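Long-range contact in immunoreactive 84kD antigen PG93 (Porphyromonas gingivalis, PDB 5M11), which is an essential bacterial surface component of the type-IX secretion system and binds zinc and calcium ions: residues F459-V464 / L498-R503. Residues are numbered along the deposited sequence; the frame is centred on the assembly and turned at random.
With ZN (zinc ion), chain G; CA (calcium ion), chain B.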
loop_
_atom_site.group_PDB
_atom_site.type_symbol
_atom_site.label_atom_id
_atom_site.label_comp_id
_atom_site.label_asym_id
_atom_site.label_seq_id
_atom_site.Cartn_x
_atom_site.Cartn_y
_atom_site.Cartn_z
ATOM N N PHE A 459 -4.641 -14.957 33.530
ATOM C CA PHE A 459 -4.888 -16.385 33.676
ATOM C C PHE A 459 -4.580 -17.100 32.359
ATOM O O PHE A 459 -4.145 -16.460 31.401
ATOM C CB PHE A 459 -6.348 -16.643 34.123
ATOM C CG PHE A 459 -7.430 -16.148 33.184
ATOM C CD1 PHE A 459 -7.865 -16.933 32.118
ATOM C CD2 PHE A 459 -8.059 -14.931 33.403
ATOM C CE1 PHE A 459 -8.867 -16.485 31.255
ATOM C CE2 PHE A 459 -9.083 -14.497 32.551
ATOM C CZ PHE A 459 -9.483 -15.284 31.488
ATOM N N SER A 460 -4.843 -18.421 32.307
ATOM C CA SER A 460 -4.709 -19.253 31.113
ATOM C C SER A 460 -5.446 -20.579 31.283
ATOM O O SER A 460 -6.035 -20.850 32.339
ATOM C CB SER A 460 -3.244 -19.514 30.776
ATOM O OG SER A 460 -3.157 -19.905 29.415
ATOM N N TYR A 461 -5.406 -21.404 30.229
ATOM C CA TYR A 461 -5.949 -22.753 30.219
ATOM C C TYR A 461 -4.810 -23.668 29.751
ATOM O O TYR A 461 -4.239 -23.378 28.702
ATOM C CB TYR A 461 -7.191 -22.830 29.333
ATOM C CG TYR A 461 -8.239 -21.790 29.670
ATOM C CD1 TYR A 461 -9.064 -21.935 30.786
ATOM C CD2 TYR A 461 -8.413 -20.658 28.868
ATOM C CE1 TYR A 461 -10.035 -20.981 31.097
ATOM C CE2 TYR A 461 -9.388 -19.704 29.163
ATOM C CZ TYR A 461 -10.207 -19.877 30.270
ATOM O OH TYR A 461 -11.182 -18.953 30.556
ATOM N N PRO A 462 -4.387 -24.695 30.537
ATOM C CA PRO A 462 -3.209 -25.517 30.153
ATOM C C PRO A 462 -3.083 -25.914 28.670
ATOM O O PRO A 462 -1.966 -25.919 28.141
ATOM C CB PRO A 462 -3.355 -26.770 31.015
ATOM C CG PRO A 462 -4.127 -26.341 32.200
ATOM C CD PRO A 462 -4.924 -25.112 31.850
ATOM N N ASP A 463 -4.213 -26.227 28.008
ATOM C CA ASP A 463 -4.284 -26.600 26.587
ATOM C C ASP A 463 -3.804 -25.430 25.641
ATOM O O ASP A 463 -3.265 -25.714 24.575
ATOM C CB ASP A 463 -5.709 -27.098 26.202
ATOM C CG ASP A 463 -6.847 -26.677 27.135
ATOM O OD1 ASP A 463 -7.053 -27.357 28.177
ATOM O OD2 ASP A 463 -7.517 -25.664 26.834
ATOM N N VAL A 464 -3.957 -24.146 26.050
ATOM C CA VAL A 464 -3.526 -22.961 25.271
ATOM C C VAL A 464 -2.323 -22.208 25.915
ATOM O O VAL A 464 -1.788 -21.302 25.274
ATOM C CB VAL A 464 -4.660 -21.939 24.971
ATOM C CG1 VAL A 464 -5.656 -22.478 23.954
ATOM C CG2 VAL A 464 -5.351 -21.446 26.244
ATOM N N LEU A 498 -9.596 -20.677 20.334
ATOM C CA LEU A 498 -9.991 -20.837 21.723
ATOM C C LEU A 498 -11.200 -19.925 22.019
ATOM O O LEU A 498 -11.140 -18.700 21.826
ATOM C CB LEU A 498 -8.816 -20.569 22.685
ATOM C CG LEU A 498 -9.172 -20.269 24.141
ATOM C CD1 LEU A 498 -9.425 -21.542 24.944
ATOM C CD2 LEU A 498 -8.107 -19.448 24.779
ATOM N N ILE A 499 -12.302 -20.542 22.456
ATOM C CA ILE A 499 -13.515 -19.840 22.878
ATOM C C ILE A 499 -13.529 -19.947 24.394
ATOM O O ILE A 499 -13.312 -21.045 24.905
ATOM C CB ILE A 499 -14.816 -20.407 22.222
ATOM C CG1 ILE A 499 -14.694 -20.538 20.695
ATOM C CG2 ILE A 499 -16.077 -19.623 22.621
ATOM C CD1 ILE A 499 -14.509 -21.954 20.244
ATOM N N PHE A 500 -13.719 -18.828 25.115
ATOM C CA PHE A 500 -13.769 -18.879 26.575
ATOM C C PHE A 500 -14.614 -17.754 27.176
ATOM O O PHE A 500 -14.742 -16.684 26.573
ATOM C CB PHE A 500 -12.363 -18.858 27.181
ATOM C CG PHE A 500 -11.606 -17.582 26.965
ATOM C CD1 PHE A 500 -11.553 -16.611 27.958
ATOM C CD2 PHE A 500 -10.906 -17.362 25.784
ATOM C CE1 PHE A 500 -10.847 -15.425 27.760
ATOM C CE2 PHE A 500 -10.207 -16.177 25.583
ATOM C CZ PHE A 500 -10.189 -15.212 26.573
ATOM N N ASN A 501 -15.181 -18.012 28.377
ATOM C CA ASN A 501 -15.987 -17.058 29.132
ATOM C C ASN A 501 -15.539 -17.044 30.584
ATOM O O ASN A 501 -15.702 -18.024 31.305
ATOM C CB ASN A 501 -17.483 -17.359 29.023
ATOM C CG ASN A 501 -18.342 -16.150 29.273
ATOM O OD1 ASN A 501 -18.380 -15.590 30.375
ATOM N ND2 ASN A 501 -19.062 -15.726 28.251
ATOM N N ASP A 502 -14.947 -15.915 30.991
ATOM C CA ASP A 502 -14.414 -15.613 32.321
ATOM C C ASP A 502 -15.491 -15.648 33.429
ATOM O O ASP A 502 -15.139 -15.686 34.609
ATOM C CB ASP A 502 -13.777 -14.219 32.279
ATOM C CG ASP A 502 -14.783 -13.116 32.012
ATOM O OD1 ASP A 502 -15.454 -13.163 30.940
ATOM O OD2 ASP A 502 -14.926 -12.219 32.884
ATOM N N ARG A 503 -16.791 -15.574 33.036
ATOM C CA ARG A 503 -18.004 -15.593 33.876
ATOM C C ARG A 503 -17.986 -14.462 34.942
ATOM O O ARG A 503 -18.293 -14.699 36.118
ATOM C CB ARG A 503 -18.234 -16.995 34.532
ATOM C CG ARG A 503 -18.434 -18.164 33.555
ATOM C CD ARG A 503 -19.681 -18.011 32.705
ATOM N NE ARG A 503 -20.023 -19.234 31.977
ATOM C CZ ARG A 503 -20.559 -19.263 30.759
ATOM N NH1 ARG A 503 -20.799 -18.134 30.101
ATOM N NH2 ARG A 503 -20.854 -20.424 30.186
HETATM ZN ZN ZN G . -9.268 -26.661 27.357
HETATM CA CA CA B . -13.937 -16.639 36.441
#
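Three aromatic rings, those of Phe459, Tyr461 and Phe500, meet between the loop 459-464 and the strand that ends in 498-503. In the plane of the Tyr461 ring, at its edge, lies Phe500 CD1, 3.5 Å from Tyr461 OH. The Tyr461 and Phe500 rings meet obliquely, their planes at 57° and their centroids 5.7 Å apart. Tyr461 CE2 comes within 3.7 Å of Phe500 CB. The Phe459 ring receives Tyr461 CE2 and, near its plane, Phe500 CE1 at its edge, the latter 4.0 Å from Phe459 CZ. The CB of each phenylalanine points toward the other segment, and CG sits between the backbone N and the carbonyl carbon (chi1 60° and 66°), the crowded position.

Val464 and Leu498 extend the apolar surface, their side chains crossing at about a right angle, with Val464 CG2 3.7 Å from Leu498 CD2. Leu498 CG is anti to the backbone N, and its other methyl, CD1, lies 4.1 Å from Tyr461 CD2. Ile446 of strand 446-450, in the blade that the loop leaves, touches Phe459, Tyr461, Leu498 and Phe500. Within the loop, Val464 N bonds to Tyr461 O at 2.8 Å, closing a type I beta turn through Pro462 and Asp463.

Polar groups lie around this core. Tyr461 OH is hydrogen-bonded to Asp512, a ligand of the calcium ion that Asp502 joins through its backbone O, while the Asp502 carboxylate forms a salt bridge with Lys481. Asp463 holds zinc with both carboxylate oxygens, OD2 at 2.1 Å, together with His514, whose imidazole stacks on the Tyr461 ring. The arrangement is a junction of successive four-stranded antiparallel blades, as in a beta-propeller: the loop leaving strand 455-459 packs on strand 497-501 of the next blade, flanked by a zinc and a calcium site.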